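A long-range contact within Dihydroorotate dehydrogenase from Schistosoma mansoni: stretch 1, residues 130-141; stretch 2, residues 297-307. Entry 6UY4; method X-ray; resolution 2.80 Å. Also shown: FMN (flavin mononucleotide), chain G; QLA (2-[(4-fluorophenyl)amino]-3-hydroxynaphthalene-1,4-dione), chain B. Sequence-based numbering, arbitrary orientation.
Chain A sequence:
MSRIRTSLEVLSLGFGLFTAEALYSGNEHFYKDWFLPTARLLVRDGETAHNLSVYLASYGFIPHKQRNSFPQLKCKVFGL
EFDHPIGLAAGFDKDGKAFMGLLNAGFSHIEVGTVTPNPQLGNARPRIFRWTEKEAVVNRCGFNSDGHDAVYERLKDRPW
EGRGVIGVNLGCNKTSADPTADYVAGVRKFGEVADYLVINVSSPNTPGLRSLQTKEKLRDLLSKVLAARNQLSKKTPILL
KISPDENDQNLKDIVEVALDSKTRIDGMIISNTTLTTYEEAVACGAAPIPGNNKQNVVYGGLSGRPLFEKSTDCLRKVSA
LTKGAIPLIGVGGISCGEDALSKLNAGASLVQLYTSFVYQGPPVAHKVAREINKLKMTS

Stretch 1, residues 130-141: RWTEKEAVVNRC
Stretch 2 297-307: VVYGGLSGRPL

Two strands far apart in sequence, 136-139 and 301-304, pair antiparallel (154° between their directions) with Val-137 opposite Ser-303 and Asn-139 opposite Gly-301; the two stretches together bury 635 Å². Before its strand, stretch 2 is a loop. Val-298 is exposed and only lightly covered by the other stretch (11 Å²). Tyr-299 (phi/psi -75/-28, chi1 m) points its CA-CB bond away. Arg-140, extended from a p chi1 through t and t, brings NH1 to Tyr-299 O at 2.6 Å, a hydrogen bond at the guanidinium edge.

Gly-300 follows at 149/-171. A CB here would jam against the preceding carbonyl and clash with Asn-139 O and Val-138 CG1, so glycine is required. Gly-301 (-111/139) closes the first backbone ring, its N donating to Asn-139 O at 2.9 Å while Asn-139 N reaches Gly-301 O at 3.2 Å.

Leu-302 (-97/118; t, p) shares a face with Val-138 (t). Leu-302 CD1 lies 3.8 Å from Val-138 CG2, 3.7 Å from Ala-136 CB and 4.1 Å from Trp-131 CE3 at the indole edge, so one branched apolar residue gathers three neighbours.

Ser-303 (-119/162; chi1 p) makes the second ring: Ser-303 N to Val-137 O is 2.8 Å and Val-137 N to Ser-303 O 2.9 Å. Its small side chain is on the face with Val-137 and Asn-139 (chi1 p), and Ser-303 OG lies 3.4 Å from FMN C8M.

Gly-304, at 116/-165, again needs glycine: a CB would strike Glu-135 O and Ala-136 CA, whereas the bare Gly-304 CA sits 4.1 Å from Ala-136 CA. Gly-304 N donates a hydrogen bond to FMN O1P at 2.7 Å.

Arg-305 (-56/-40; m, t, p, chi4 177°) follows, Arg-305 N making a weak 3.5 Å hydrogen bond to Glu-135 O. Glu-135 is left-handed (53/50) just before its strand, and Glu-135 OE1 comes 3.3 Å from Arg-305 CD. Pro-306 CD then packs 3.8 Å from Ala-136 CB.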

# COMPACT_ATOMS: atom_id res chain seq x y z
N ARG A 130 15.50 -5.79 7.20
CA ARG A 130 14.60 -6.69 7.89
C ARG A 130 14.78 -6.57 9.40
O ARG A 130 15.90 -6.44 9.90
CB ARG A 130 14.84 -8.14 7.48
CG ARG A 130 14.75 -8.42 5.99
CD ARG A 130 14.77 -9.93 5.74
NE ARG A 130 14.85 -10.27 4.33
CZ ARG A 130 15.96 -10.66 3.71
NH1 ARG A 130 15.93 -10.96 2.42
NH2 ARG A 130 17.09 -10.76 4.39
N TRP A 131 13.66 -6.62 10.12
CA TRP A 131 13.65 -6.71 11.59
C TRP A 131 12.89 -7.98 11.94
O TRP A 131 11.73 -7.93 12.36
CB TRP A 131 13.03 -5.46 12.23
CG TRP A 131 13.28 -5.36 13.71
CD1 TRP A 131 13.99 -6.23 14.48
CD2 TRP A 131 12.84 -4.31 14.58
NE1 TRP A 131 14.00 -5.80 15.79
CE2 TRP A 131 13.30 -4.62 15.87
CE3 TRP A 131 12.08 -3.15 14.40
CZ2 TRP A 131 13.04 -3.81 16.97
CZ3 TRP A 131 11.83 -2.34 15.49
CH2 TRP A 131 12.31 -2.68 16.76
N THR A 132 13.55 -9.13 11.75
CA THR A 132 12.88 -10.41 11.88
C THR A 132 12.44 -10.69 13.32
O THR A 132 11.47 -11.42 13.53
CB THR A 132 13.80 -11.53 11.39
OG1 THR A 132 14.41 -11.13 10.15
CG2 THR A 132 13.02 -12.82 11.16
N GLU A 133 13.13 -10.11 14.30
CA GLU A 133 12.77 -10.34 15.70
C GLU A 133 11.35 -9.86 16.00
O GLU A 133 10.71 -10.37 16.92
CB GLU A 133 13.77 -9.65 16.62
N LYS A 134 10.85 -8.88 15.24
CA LYS A 134 9.51 -8.36 15.43
C LYS A 134 8.63 -8.54 14.20
O LYS A 134 7.52 -7.99 14.15
CB LYS A 134 9.56 -6.88 15.82
CG LYS A 134 10.36 -6.59 17.08
N GLU A 135 9.09 -9.31 13.21
CA GLU A 135 8.39 -9.48 11.93
C GLU A 135 8.07 -8.12 11.31
O GLU A 135 6.93 -7.83 10.92
CB GLU A 135 7.12 -10.32 12.10
CG GLU A 135 7.38 -11.75 12.54
CD GLU A 135 6.12 -12.60 12.50
OE1 GLU A 135 5.14 -12.19 11.85
OE2 GLU A 135 6.11 -13.68 13.13
N ALA A 136 9.09 -7.27 11.23
CA ALA A 136 8.94 -5.90 10.77
C ALA A 136 9.97 -5.61 9.68
O ALA A 136 10.95 -6.34 9.50
CB ALA A 136 9.09 -4.90 11.92
N VAL A 137 9.74 -4.51 8.96
CA VAL A 137 10.63 -4.04 7.90
C VAL A 137 10.75 -2.53 8.01
O VAL A 137 9.75 -1.83 8.22
CB VAL A 137 10.12 -4.46 6.50
CG1 VAL A 137 10.99 -3.83 5.41
CG2 VAL A 137 10.11 -5.97 6.36
N VAL A 138 11.97 -2.02 7.87
CA VAL A 138 12.24 -0.59 7.80
C VAL A 138 12.79 -0.29 6.41
O VAL A 138 13.79 -0.88 5.99
CB VAL A 138 13.23 -0.14 8.89
CG1 VAL A 138 13.59 1.32 8.70
CG2 VAL A 138 12.64 -0.38 10.27
N ASN A 139 12.13 0.62 5.69
CA ASN A 139 12.50 0.93 4.32
C ASN A 139 12.53 2.44 4.11
O ASN A 139 11.80 3.19 4.76
CB ASN A 139 11.52 0.30 3.31
CG ASN A 139 10.33 1.20 3.01
OD1 ASN A 139 10.36 1.98 2.05
ND2 ASN A 139 9.28 1.09 3.81
N ARG A 140 13.39 2.86 3.18
CA ARG A 140 13.48 4.25 2.74
C ARG A 140 13.76 4.26 1.23
O ARG A 140 14.74 4.84 0.75
CB ARG A 140 14.55 5.01 3.52
CG ARG A 140 15.89 4.31 3.61
CD ARG A 140 16.97 5.24 4.15
NE ARG A 140 18.27 4.59 4.24
CZ ARG A 140 18.77 4.07 5.36
NH1 ARG A 140 18.08 4.12 6.49
NH2 ARG A 140 19.97 3.50 5.35
N CYS A 141 12.89 3.60 0.47
CA CYS A 141 13.11 3.44 -0.96
C CYS A 141 13.11 4.79 -1.68
O CYS A 141 14.03 5.11 -2.43
CB CYS A 141 12.05 2.52 -1.56
SG CYS A 141 12.02 0.86 -0.84
N VAL A 297 17.79 13.17 10.60
CA VAL A 297 17.73 12.32 9.42
C VAL A 297 16.58 11.33 9.58
O VAL A 297 16.25 10.91 10.69
CB VAL A 297 19.06 11.57 9.17
CG1 VAL A 297 20.16 12.55 8.84
CG2 VAL A 297 19.43 10.73 10.39
N VAL A 298 15.97 10.98 8.46
CA VAL A 298 14.88 10.00 8.42
C VAL A 298 15.50 8.65 8.10
O VAL A 298 15.99 8.43 6.99
CB VAL A 298 13.81 10.39 7.39
CG1 VAL A 298 12.70 9.35 7.37
CG2 VAL A 298 13.25 11.77 7.71
N TYR A 299 15.48 7.74 9.08
CA TYR A 299 16.04 6.41 8.86
C TYR A 299 15.14 5.54 8.00
O TYR A 299 15.63 4.64 7.30
CB TYR A 299 16.30 5.73 10.21
CG TYR A 299 17.25 6.50 11.10
CD1 TYR A 299 18.62 6.51 10.84
CD2 TYR A 299 16.78 7.22 12.19
CE1 TYR A 299 19.49 7.22 11.64
CE2 TYR A 299 17.65 7.93 13.00
CZ TYR A 299 19.00 7.92 12.73
OH TYR A 299 19.87 8.63 13.53
N GLY A 300 13.84 5.78 8.01
CA GLY A 300 12.92 5.04 7.18
C GLY A 300 11.56 4.93 7.85
O GLY A 300 11.29 5.55 8.87
N GLY A 301 10.71 4.11 7.24
CA GLY A 301 9.37 3.84 7.75
C GLY A 301 9.27 2.42 8.26
O GLY A 301 9.80 1.49 7.65
N LEU A 302 8.58 2.26 9.39
CA LEU A 302 8.45 0.97 10.05
C LEU A 302 7.13 0.33 9.66
O LEU A 302 6.06 0.87 9.94
CB LEU A 302 8.53 1.12 11.57
CG LEU A 302 8.38 -0.15 12.41
CD1 LEU A 302 9.42 -1.18 12.03
CD2 LEU A 302 8.46 0.19 13.89
N SER A 303 7.21 -0.83 9.00
CA SER A 303 6.04 -1.63 8.67
C SER A 303 6.15 -2.99 9.35
O SER A 303 7.23 -3.41 9.78
CB SER A 303 5.89 -1.81 7.16
OG SER A 303 7.04 -2.43 6.60
N GLY A 304 5.02 -3.67 9.46
CA GLY A 304 4.96 -4.97 10.09
C GLY A 304 4.10 -4.94 11.34
O GLY A 304 3.33 -4.01 11.60
N ARG A 305 4.26 -6.00 12.14
CA ARG A 305 3.44 -6.16 13.34
C ARG A 305 3.51 -4.98 14.31
O ARG A 305 2.47 -4.61 14.86
CB ARG A 305 3.81 -7.46 14.05
CG ARG A 305 3.88 -8.67 13.13
CD ARG A 305 3.73 -9.97 13.90
NE ARG A 305 2.38 -10.14 14.42
CZ ARG A 305 1.96 -11.22 15.08
NH1 ARG A 305 2.79 -12.23 15.29
NH2 ARG A 305 0.72 -11.28 15.52
N PRO A 306 4.67 -4.35 14.56
CA PRO A 306 4.68 -3.18 15.45
C PRO A 306 3.81 -2.02 14.98
O PRO A 306 3.59 -1.08 15.75
CB PRO A 306 6.16 -2.77 15.49
CG PRO A 306 6.89 -4.01 15.19
CD PRO A 306 6.04 -4.75 14.20
N LEU A 307 3.32 -2.06 13.74
CA LEU A 307 2.48 -1.00 13.20
C LEU A 307 0.99 -1.22 13.45
O LEU A 307 0.22 -0.26 13.42
CB LEU A 307 2.74 -0.85 11.70
CG LEU A 307 1.96 0.19 10.90
CD1 LEU A 307 2.23 1.58 11.43
CD2 LEU A 307 2.29 0.09 9.42
N1 FMN G . 3.18 2.55 0.13
C2 FMN G . 2.82 3.35 -0.94
O2 FMN G . 1.77 3.98 -0.91
N3 FMN G . 3.65 3.45 -2.03
C4 FMN G . 4.84 2.75 -2.07
O4 FMN G . 5.58 2.84 -3.05
C4A FMN G . 5.20 1.94 -1.00
N5 FMN G . 6.39 1.24 -1.03
C5A FMN G . 6.74 0.43 0.04
C6 FMN G . 7.94 -0.28 -0.00
C7 FMN G . 8.30 -1.09 1.07
C7M FMN G . 9.60 -1.85 1.02
C8 FMN G . 7.47 -1.19 2.17
C8M FMN G . 7.86 -2.07 3.33
C9 FMN G . 6.27 -0.48 2.21
C9A FMN G . 5.90 0.33 1.14
N10 FMN G . 4.71 1.04 1.17
C10 FMN G . 4.36 1.84 0.11
C1' FMN G . 3.79 0.95 2.35
C2' FMN G . 2.83 -0.22 2.20
O2' FMN G . 2.14 -0.12 0.97
C3' FMN G . 1.81 -0.24 3.33
O3' FMN G . 1.20 1.02 3.43
C4' FMN G . 2.44 -0.61 4.67
O4' FMN G . 3.63 -1.35 4.48
C5' FMN G . 1.45 -1.45 5.46
O5' FMN G . 2.07 -2.03 6.58
P FMN G . 2.20 -3.63 6.64
O1P FMN G . 2.82 -4.00 7.96
O2P FMN G . 0.84 -4.28 6.49
O3P FMN G . 3.11 -4.08 5.52
C1 QLA B . 10.50 -8.92 -0.46
O1 QLA B . 9.79 -8.27 -1.21
C2 QLA B . 10.67 -10.38 -0.72
O2 QLA B . 10.10 -10.85 -1.82
C3 QLA B . 11.40 -11.19 0.18
O3 QLA B . 12.96 -11.23 1.99
C4 QLA B . 10.27 -13.34 -0.32
C5 QLA B . 8.98 -12.97 0.02
C6 QLA B . 7.89 -13.74 -0.36
C7 QLA B . 8.13 -14.88 -1.08
C8 QLA B . 9.38 -15.28 -1.44
C9 QLA B . 10.46 -14.50 -1.06
C10 QLA B . 12.19 -10.53 1.28
C11 QLA B . 12.01 -9.08 1.52
C12 QLA B . 12.66 -8.49 2.60
C13 QLA B . 12.49 -7.14 2.84
C14 QLA B . 11.68 -6.37 2.01
C15 QLA B . 11.04 -6.95 0.94
C16 QLA B . 11.19 -8.31 0.69
F1 QLA B . 7.07 -15.64 -1.46
N1 QLA B . 11.38 -12.53 0.06